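Long-range contacts in periplasmic binding protein (PDB 4MDY), which probably binds an iron-containing solute outside the cytoplasmic membrane and hands it to an ABC transporter for import: residues Pro170-Lys175 with Met204-Leu209; Ala191-Trp196 with Val211-Pro216; Ile215-Ile220 with Leu244-Val249. One frame throughout, in Å; residues are numbered along the deposited sequence.

Contact 1. Residues Pro170-Lys175 with Met204-Leu209; sequences PQFSGK and MGLTVL
The 3-10 turn 170-172 runs into a type II beta turn, F172 to K175, with G174 at positive phi (73°). Opposite it, G205 ends helix 199-203 in a Schellman motif, and S173 and G205 come within 4.9 Å CA to CA. One backbone hydrogen bond joins the segments, T207 N to K175 O at 2.8 Å; it is nearly straight at the hydrogen, but the donor stands above the carbonyl plane. Beside it, S173 CA points a C-H at G205 O, 3.5 Å away. A water accepts from G174 N, donates to G205 O and bonds T207 OG1, bridging turn and strand. The CB of F172 points toward 204-209, and CG is anti to the carbonyl carbon; M204 O lies at the ring edge, in plane, 3.8 Å from F172 CD2. L206 CD2 meets F172 CB at 3.8 Å and K175 CB at 4.0 Å, so one methyl touches both ends of the turn. The K175 chain bends at chi2 and chi4, folding NZ back onto Q171 O (2.9 Å), nearly along the C=O axis. Helix 279-294 covers F172 and L206 through L290. The turn leads from helix 148-168 into strand 176-181 alongside short strand 207-208, an edge of the parallel sheet in this alpha/beta lobe of a periplasmic binding protein.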
loop_
_atom_site.group_PDB
_atom_site.type_symbol
_atom_site.label_atom_id
_atom_site.label_comp_id
_atom_site.label_asym_id
_atom_site.label_seq_id
_atom_site.Cartn_x
_atom_site.Cartn_y
_atom_site.Cartn_z
ATOM N N PRO A 170 11.374 15.118 17.341
ATOM C CA PRO A 170 12.549 14.404 17.852
ATOM C C PRO A 170 12.256 13.434 19.018
ATOM O O PRO A 170 13.074 12.563 19.307
ATOM C CB PRO A 170 13.482 15.536 18.303
ATOM C CG PRO A 170 12.579 16.683 18.589
ATOM C CD PRO A 170 11.457 16.569 17.591
ATOM N N GLN A 171 11.105 13.596 19.665
ATOM C CA GLN A 171 10.676 12.692 20.732
ATOM C C GLN A 171 10.426 11.254 20.257
ATOM O O GLN A 171 10.432 10.331 21.069
ATOM C CB GLN A 171 9.407 13.230 21.395
ATOM C CG GLN A 171 8.191 13.261 20.480
ATOM C CD GLN A 171 7.982 14.605 19.803
ATOM O OE1 GLN A 171 8.936 15.351 19.568
ATOM N NE2 GLN A 171 6.733 14.920 19.484
ATOM N N PHE A 172 10.204 11.061 18.955
ATOM C CA PHE A 172 9.977 9.712 18.410
ATOM C C PHE A 172 11.240 8.847 18.458
ATOM O O PHE A 172 11.151 7.616 18.467
ATOM C CB PHE A 172 9.495 9.740 16.949
ATOM C CG PHE A 172 8.157 10.389 16.729
ATOM C CD1 PHE A 172 7.315 10.740 17.782
ATOM C CD2 PHE A 172 7.715 10.604 15.430
ATOM C CE1 PHE A 172 6.085 11.324 17.537
ATOM C CE2 PHE A 172 6.483 11.181 15.179
ATOM C CZ PHE A 172 5.668 11.544 16.235
ATOM N N SER A 173 12.406 9.486 18.462
ATOM C CA SER A 173 13.682 8.772 18.444
ATOM C C SER A 173 13.763 7.728 19.551
ATOM O O SER A 173 13.480 8.015 20.711
ATOM C CB SER A 173 14.855 9.746 18.578
ATOM O OG SER A 173 16.084 9.075 18.359
ATOM N N GLY A 174 14.131 6.509 19.172
ATOM C CA GLY A 174 14.275 5.413 20.117
ATOM C C GLY A 174 12.986 4.828 20.675
ATOM O O GLY A 174 13.035 3.998 21.580
ATOM N N LYS A 175 11.834 5.239 20.147
ATOM C CA LYS A 175 10.564 4.703 20.617
ATOM C C LYS A 175 10.169 3.498 19.765
ATOM O O LYS A 175 10.170 3.558 18.533
ATOM C CB LYS A 175 9.472 5.766 20.591
ATOM C CG LYS A 175 9.749 6.970 21.483
ATOM C CD LYS A 175 9.966 6.573 22.935
ATOM C CE LYS A 175 9.842 7.761 23.876
ATOM N NZ LYS A 175 10.762 8.872 23.514
HETATM N N MSE A 204 10.648 8.038 10.072
HETATM C CA MSE A 204 10.130 9.019 11.029
HETATM C C MSE A 204 10.904 9.028 12.329
HETATM O O MSE A 204 10.637 9.863 13.196
HETATM C CB MSE A 204 8.670 8.704 11.350
HETATM C CG MSE A 204 7.714 9.061 10.221
HETATM SE SE MSE A 204 5.915 8.563 10.849
HETATM C CE MSE A 204 4.779 8.867 9.276
ATOM N N GLY A 205 11.848 8.097 12.492
ATOM C CA GLY A 205 12.719 8.061 13.667
ATOM C C GLY A 205 12.402 6.963 14.664
ATOM O O GLY A 205 13.139 6.774 15.628
ATOM N N LEU A 206 11.320 6.228 14.424
ATOM C CA LEU A 206 10.895 5.158 15.322
ATOM C C LEU A 206 11.754 3.911 15.171
ATOM O O LEU A 206 12.419 3.707 14.147
ATOM C CB LEU A 206 9.437 4.780 15.052
ATOM C CG LEU A 206 8.412 5.882 15.277
ATOM C CD1 LEU A 206 7.083 5.526 14.630
ATOM C CD2 LEU A 206 8.232 6.145 16.763
ATOM N N THR A 207 11.725 3.085 16.210
ATOM C CA THR A 207 12.332 1.769 16.184
ATOM C C THR A 207 11.235 0.751 15.893
ATOM O O THR A 207 10.204 0.698 16.573
ATOM C CB THR A 207 13.055 1.451 17.510
ATOM O OG1 THR A 207 14.219 2.284 17.628
ATOM C CG2 THR A 207 13.478 -0.003 17.567
ATOM N N VAL A 208 11.462 -0.038 14.855
ATOM C CA VAL A 208 10.520 -1.050 14.417
ATOM C C VAL A 208 10.986 -2.389 14.980
ATOM O O VAL A 208 11.991 -2.945 14.536
ATOM C CB VAL A 208 10.444 -1.090 12.878
ATOM C CG1 VAL A 208 9.547 -2.217 12.397
ATOM C CG2 VAL A 208 9.929 0.240 12.339
ATOM N N LEU A 209 10.248 -2.891 15.964
ATOM C CA LEU A 209 10.556 -4.160 16.620
ATOM C C LEU A 209 10.418 -5.358 15.686
ATOM O O LEU A 209 9.481 -5.430 14.901
ATOM C CB LEU A 209 9.596 -4.388 17.793
ATOM C CG LEU A 209 9.764 -3.535 19.039
ATOM C CD1 LEU A 209 8.668 -3.897 20.035
ATOM C CD2 LEU A 209 11.153 -3.733 19.638
HETATM O O HOH W 1 15.320 2.165 20.151
HETATM O O HOH W 2 14.812 4.870 16.992
#

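Contact 2. Residues Ala191-Trp196 with Val211-Pro216; sequences ATPPGW and VPALIP
The pyrrolidine rings of P193 and P194 present edges and corners, not faces, to 211-213; no aromatic ring takes part. P193 turns the CB-CG side of its ring to the other segment, CB 3.5 Å from V211 O and CG 3.8 Å from A213 N, while the A213 methyl touches the same CG. The P194 ring brings only CD close, 3.9 Å from V211 N. At the A213 carbonyl, A191 N donates a nearly straight hydrogen bond of 2.9 Å to A213 O, but from 48° out of the carbonyl plane. This bond extends the antiparallel pair of strands 189-190 and 214-215, in which I215 and V189 are also bonded through their backbones, and it falls where the pairing stops: A213 has helical backbone angles, and instead of an N-H its CA-H faces A191 O, with A213 CA 3.5 Å from that oxygen. The A191 methyl points into the other segment, A191 CB lying 3.5 Å from P212 O and 3.8 Å from V211 CG1. V211 holds CG1 in the crowded position between its own N and carbonyl carbon (chi1 69°), so that CG1 reaches A191 CB and T192 O while CG2 also lies against A191 CB. V211 also packs on L178 of strand 176-181 and V223 of helix 220-224. T192 points away from 211-216, its backbone bonded to L179 of the parallel sheet, and its side chain lies near a bound PEG molecule, probably from the crystallisation liquor.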
loop_
_atom_site.group_PDB
_atom_site.type_symbol
_atom_site.label_atom_id
_atom_site.label_comp_id
_atom_site.label_asym_id
_atom_site.label_seq_id
_atom_site.Cartn_x
_atom_site.Cartn_y
_atom_site.Cartn_z
ATOM N N ALA A 191 0.550 -8.861 12.632
ATOM C CA ALA A 191 1.563 -7.803 12.618
ATOM C C ALA A 191 2.280 -7.719 11.276
ATOM O O ALA A 191 2.303 -8.674 10.502
ATOM C CB ALA A 191 2.569 -8.019 13.732
ATOM N N THR A 192 2.854 -6.554 11.012
ATOM C CA THR A 192 3.678 -6.349 9.841
ATOM C C THR A 192 5.148 -6.479 10.261
ATOM O O THR A 192 5.672 -5.624 10.980
ATOM C CB THR A 192 3.402 -4.978 9.204
ATOM O OG1 THR A 192 2.036 -4.920 8.763
ATOM C CG2 THR A 192 4.321 -4.748 8.014
ATOM N N PRO A 193 5.814 -7.566 9.835
ATOM C CA PRO A 193 7.210 -7.715 10.222
ATOM C C PRO A 193 8.074 -6.633 9.575
ATOM O O PRO A 193 7.707 -6.100 8.525
ATOM C CB PRO A 193 7.589 -9.098 9.679
ATOM C CG PRO A 193 6.297 -9.821 9.528
ATOM C CD PRO A 193 5.312 -8.759 9.131
ATOM N N PRO A 194 9.206 -6.294 10.205
ATOM C CA PRO A 194 10.105 -5.321 9.596
ATOM C C PRO A 194 10.397 -5.644 8.130
ATOM O O PRO A 194 10.549 -6.799 7.768
ATOM C CB PRO A 194 11.372 -5.438 10.444
ATOM C CG PRO A 194 10.899 -5.899 11.775
ATOM C CD PRO A 194 9.676 -6.734 11.533
ATOM N N GLY A 195 10.450 -4.617 7.298
ATOM C CA GLY A 195 10.633 -4.783 5.864
ATOM C C GLY A 195 10.265 -3.478 5.189
ATOM O O GLY A 195 10.113 -2.442 5.854
ATOM N N TRP A 196 10.108 -3.504 3.874
ATOM C CA TRP A 196 9.817 -2.270 3.163
ATOM C C TRP A 196 8.567 -1.570 3.703
ATOM O O TRP A 196 8.529 -0.347 3.757
ATOM C CB TRP A 196 9.721 -2.486 1.653
ATOM C CG TRP A 196 8.456 -3.089 1.116
ATOM C CD1 TRP A 196 8.281 -4.373 0.702
ATOM C CD2 TRP A 196 7.209 -2.413 0.858
ATOM N NE1 TRP A 196 7.001 -4.547 0.219
ATOM C CE2 TRP A 196 6.327 -3.360 0.301
ATOM C CE3 TRP A 196 6.759 -1.107 1.046
ATOM C CZ2 TRP A 196 5.013 -3.041 -0.062
ATOM C CZ3 TRP A 196 5.456 -0.785 0.679
ATOM C CH2 TRP A 196 4.598 -1.752 0.139
ATOM N N VAL A 211 9.095 -8.792 14.846
ATOM C CA VAL A 211 7.830 -9.387 15.241
ATOM C C VAL A 211 7.406 -10.387 14.154
ATOM O O VAL A 211 7.665 -10.160 12.972
ATOM C CB VAL A 211 6.758 -8.279 15.459
ATOM C CG1 VAL A 211 6.365 -7.611 14.146
ATOM C CG2 VAL A 211 5.522 -8.823 16.147
ATOM N N PRO A 212 6.777 -11.508 14.550
ATOM C CA PRO A 212 6.245 -12.426 13.540
ATOM C C PRO A 212 4.952 -11.892 12.932
ATOM O O PRO A 212 4.297 -11.054 13.535
ATOM C CB PRO A 212 6.001 -13.727 14.315
ATOM C CG PRO A 212 6.239 -13.432 15.756
ATOM C CD PRO A 212 6.525 -11.976 15.925
ATOM N N ALA A 213 4.595 -12.386 11.750
ATOM C CA ALA A 213 3.409 -11.916 11.039
ATOM C C ALA A 213 2.132 -12.193 11.832
ATOM O O ALA A 213 1.127 -11.489 11.682
ATOM C CB ALA A 213 3.325 -12.573 9.671
ATOM N N LEU A 214 2.188 -13.229 12.661
ATOM C CA LEU A 214 1.094 -13.606 13.528
ATOM C C LEU A 214 1.655 -13.944 14.900
ATOM O O LEU A 214 2.543 -14.787 15.039
ATOM C CB LEU A 214 0.356 -14.808 12.947
ATOM C CG LEU A 214 -0.903 -15.288 13.677
ATOM C CD1 LEU A 214 -2.026 -14.272 13.554
ATOM C CD2 LEU A 214 -1.330 -16.633 13.124
ATOM N N ILE A 215 1.125 -13.266 15.907
ATOM C CA ILE A 215 1.496 -13.487 17.289
ATOM C C ILE A 215 0.408 -14.358 17.924
ATOM O O ILE A 215 -0.729 -13.912 18.084
ATOM C CB ILE A 215 1.606 -12.149 18.032
ATOM C CG1 ILE A 215 2.626 -11.245 17.327
ATOM C CG2 ILE A 215 1.990 -12.362 19.488
ATOM C CD1 ILE A 215 2.449 -9.777 17.640
ATOM N N PRO A 216 0.749 -15.609 18.276
ATOM C CA PRO A 216 -0.271 -16.470 18.864
ATOM C C PRO A 216 -0.817 -15.905 20.176
ATOM O O PRO A 216 -0.138 -15.141 20.854
ATOM C CB PRO A 216 0.457 -17.796 19.085
ATOM C CG PRO A 216 1.910 -17.469 19.057
ATOM C CD PRO A 216 2.061 -16.279 18.171
#

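Contact 3. Residues Ile215-Ile220 with Leu244-Val249; sequences IPRDEI and LADPIV
The tight part of this contact is the end of R217 on D246, whereas the backbones stay well apart, I220 and I248 being the nearest pair at 7.5 Å between CA atoms. R217 has CG anti to its own N and runs extended to NE, so the guanidinium reaches D246 tip to tip. R217 NH1 (2.8 Å) and R217 NH2 (2.9 Å) both donate to the single atom OD2 of D246, a salt bridge gripped end-on; OD2 lies near the guanidinium plane, yet the two planes stand 78° apart. NH1 meets the syn lone pair of OD2, and NH2 comes from above the carboxylate plane. The other oxygen is spent on the helix: D246 is the N-cap of the short, weakly bonded helix 247-250, where D246 OD1 accepts from V249 N at 2.9 Å through its anti lone pair and, weakly, from I248 N. Such a carboxylate, buried between an arginine and a helix start, would be expected to stay ionised. R217 NH1 also bonds G187 O, which helps fix the guanidinium. I248 CD1 packs over one guanidinium face, 3.7 Å from R217 CZ and offset toward its rim. I220, buried at the start of helix 220-224, crosses I248 obliquely, I220 CG2 to I248 CG2 at 3.8 Å, and leans on V189 and L252. The outer side is looser: exposed P247 offers CD at the guanidinium edge, 3.9 Å from R217 NH2, and adds little to the buried surface.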
loop_
_atom_site.group_PDB
_atom_site.type_symbol
_atom_site.label_atom_id
_atom_site.label_comp_id
_atom_site.label_asym_id
_atom_site.label_seq_id
_atom_site.Cartn_x
_atom_site.Cartn_y
_atom_site.Cartn_z
ATOM N N ILE A 215 1.125 -13.266 15.907
ATOM C CA ILE A 215 1.496 -13.487 17.289
ATOM C C ILE A 215 0.408 -14.358 17.924
ATOM O O ILE A 215 -0.729 -13.912 18.084
ATOM C CB ILE A 215 1.606 -12.149 18.032
ATOM C CG1 ILE A 215 2.626 -11.245 17.327
ATOM C CG2 ILE A 215 1.990 -12.362 19.488
ATOM C CD1 ILE A 215 2.449 -9.777 17.640
ATOM N N PRO A 216 0.749 -15.609 18.276
ATOM C CA PRO A 216 -0.271 -16.470 18.864
ATOM C C PRO A 216 -0.817 -15.905 20.176
ATOM O O PRO A 216 -0.138 -15.141 20.854
ATOM C CB PRO A 216 0.457 -17.796 19.085
ATOM C CG PRO A 216 1.910 -17.469 19.057
ATOM C CD PRO A 216 2.061 -16.279 18.171
ATOM N N ARG A 217 -2.047 -16.278 20.513
ATOM C CA ARG A 217 -2.739 -15.696 21.663
ATOM C C ARG A 217 -1.932 -15.773 22.966
ATOM O O ARG A 217 -1.926 -14.831 23.755
ATOM C CB ARG A 217 -4.093 -16.377 21.858
ATOM C CG ARG A 217 -5.030 -15.591 22.751
ATOM C CD ARG A 217 -6.470 -16.062 22.621
ATOM N NE ARG A 217 -7.319 -15.332 23.555
ATOM C CZ ARG A 217 -7.711 -14.071 23.395
ATOM N NH1 ARG A 217 -7.349 -13.374 22.318
ATOM N NH2 ARG A 217 -8.474 -13.496 24.324
ATOM N N ASP A 218 -1.246 -16.890 23.182
ATOM C CA ASP A 218 -0.468 -17.069 24.404
ATOM C C ASP A 218 0.813 -16.198 24.469
ATOM O O ASP A 218 1.436 -16.104 25.529
ATOM C CB ASP A 218 -0.153 -18.556 24.635
ATOM C CG ASP A 218 0.786 -19.130 23.602
ATOM O OD1 ASP A 218 0.688 -18.754 22.420
ATOM O OD2 ASP A 218 1.616 -19.974 23.976
ATOM N N GLU A 219 1.186 -15.551 23.361
ATOM C CA GLU A 219 2.393 -14.701 23.317
ATOM C C GLU A 219 2.113 -13.197 23.202
ATOM O O GLU A 219 3.035 -12.398 23.112
ATOM C CB GLU A 219 3.299 -15.139 22.159
ATOM C CG GLU A 219 3.971 -16.484 22.389
ATOM C CD GLU A 219 4.791 -16.944 21.193
ATOM O OE1 GLU A 219 5.416 -16.093 20.524
ATOM O OE2 GLU A 219 4.812 -18.164 20.919
ATOM N N ILE A 220 0.849 -12.804 23.212
ATOM C CA ILE A 220 0.491 -11.408 22.973
ATOM C C ILE A 220 1.138 -10.443 23.967
ATOM O O ILE A 220 1.753 -9.456 23.560
ATOM C CB ILE A 220 -1.036 -11.218 22.983
ATOM C CG1 ILE A 220 -1.639 -11.865 21.742
ATOM C CG2 ILE A 220 -1.402 -9.745 23.016
ATOM C CD1 ILE A 220 -3.144 -12.001 21.807
ATOM N N LEU A 244 -10.458 -3.696 22.171
ATOM C CA LEU A 244 -10.492 -3.290 23.576
ATOM C C LEU A 244 -11.356 -4.219 24.444
ATOM O O LEU A 244 -11.127 -4.325 25.647
ATOM C CB LEU A 244 -10.963 -1.840 23.699
ATOM C CG LEU A 244 -9.983 -0.814 23.128
ATOM C CD1 LEU A 244 -10.620 0.564 23.088
ATOM C CD2 LEU A 244 -8.686 -0.782 23.927
ATOM N N ALA A 245 -12.327 -4.897 23.835
ATOM C CA ALA A 245 -13.151 -5.880 24.546
ATOM C C ALA A 245 -12.421 -7.204 24.820
ATOM O O ALA A 245 -12.867 -7.996 25.648
ATOM C CB ALA A 245 -14.444 -6.143 23.778
ATOM N N ASP A 246 -11.322 -7.459 24.119
ATOM C CA ASP A 246 -10.548 -8.677 24.330
ATOM C C ASP A 246 -9.820 -8.568 25.672
ATOM O O ASP A 246 -9.144 -7.576 25.919
ATOM C CB ASP A 246 -9.560 -8.894 23.171
ATOM C CG ASP A 246 -8.698 -10.117 23.366
ATOM O OD1 ASP A 246 -7.732 -10.040 24.146
ATOM O OD2 ASP A 246 -8.981 -11.158 22.744
ATOM N N PRO A 247 -9.961 -9.586 26.548
ATOM C CA PRO A 247 -9.419 -9.464 27.901
ATOM C C PRO A 247 -7.893 -9.410 27.952
ATOM O O PRO A 247 -7.349 -8.826 28.874
ATOM C CB PRO A 247 -9.945 -10.714 28.619
ATOM C CG PRO A 247 -10.275 -11.684 27.543
ATOM C CD PRO A 247 -10.633 -10.881 26.331
ATOM N N ILE A 248 -7.215 -10.002 26.973
ATOM C CA ILE A 248 -5.756 -9.912 26.922
ATOM C C ILE A 248 -5.356 -8.509 26.459
ATOM O O ILE A 248 -4.541 -7.853 27.101
ATOM C CB ILE A 248 -5.143 -11.016 26.032
ATOM C CG1 ILE A 248 -5.389 -12.383 26.684
ATOM C CG2 ILE A 248 -3.653 -10.770 25.835
ATOM C CD1 ILE A 248 -5.004 -13.572 25.828
ATOM N N VAL A 249 -5.957 -8.040 25.370
ATOM C CA VAL A 249 -5.695 -6.690 24.876
ATOM C C VAL A 249 -5.977 -5.663 25.981
ATOM O O VAL A 249 -5.184 -4.739 26.195
ATOM C CB VAL A 249 -6.488 -6.384 23.580
ATOM C CG1 VAL A 249 -6.299 -4.938 23.144
ATOM C CG2 VAL A 249 -6.048 -7.313 22.457
#

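All three contacts lie in the same alpha/beta lobe, and each mixes buried residues (F172 and L206; V211; I220 and D246) with exposed ones. Contact 2 lies nearest the chain centre, contact 3 farthest, about 26 Å between centres. Contact 1 sits on the parallel sheet's edge and relies on backbone, water and apolar side chains. Contacts 2 and 3 use successive parts of one chain run, sharing I215 and P216: contact 2 continues the small antiparallel pair with proline and methyl packing, while in contact 3 an arginine-carboxylate pair and a helix cap replace strand pairing. Contacts 1 and 2 touch where P194 CG meets V208 CG1 and L209 O; contacts 1 and 3 do not.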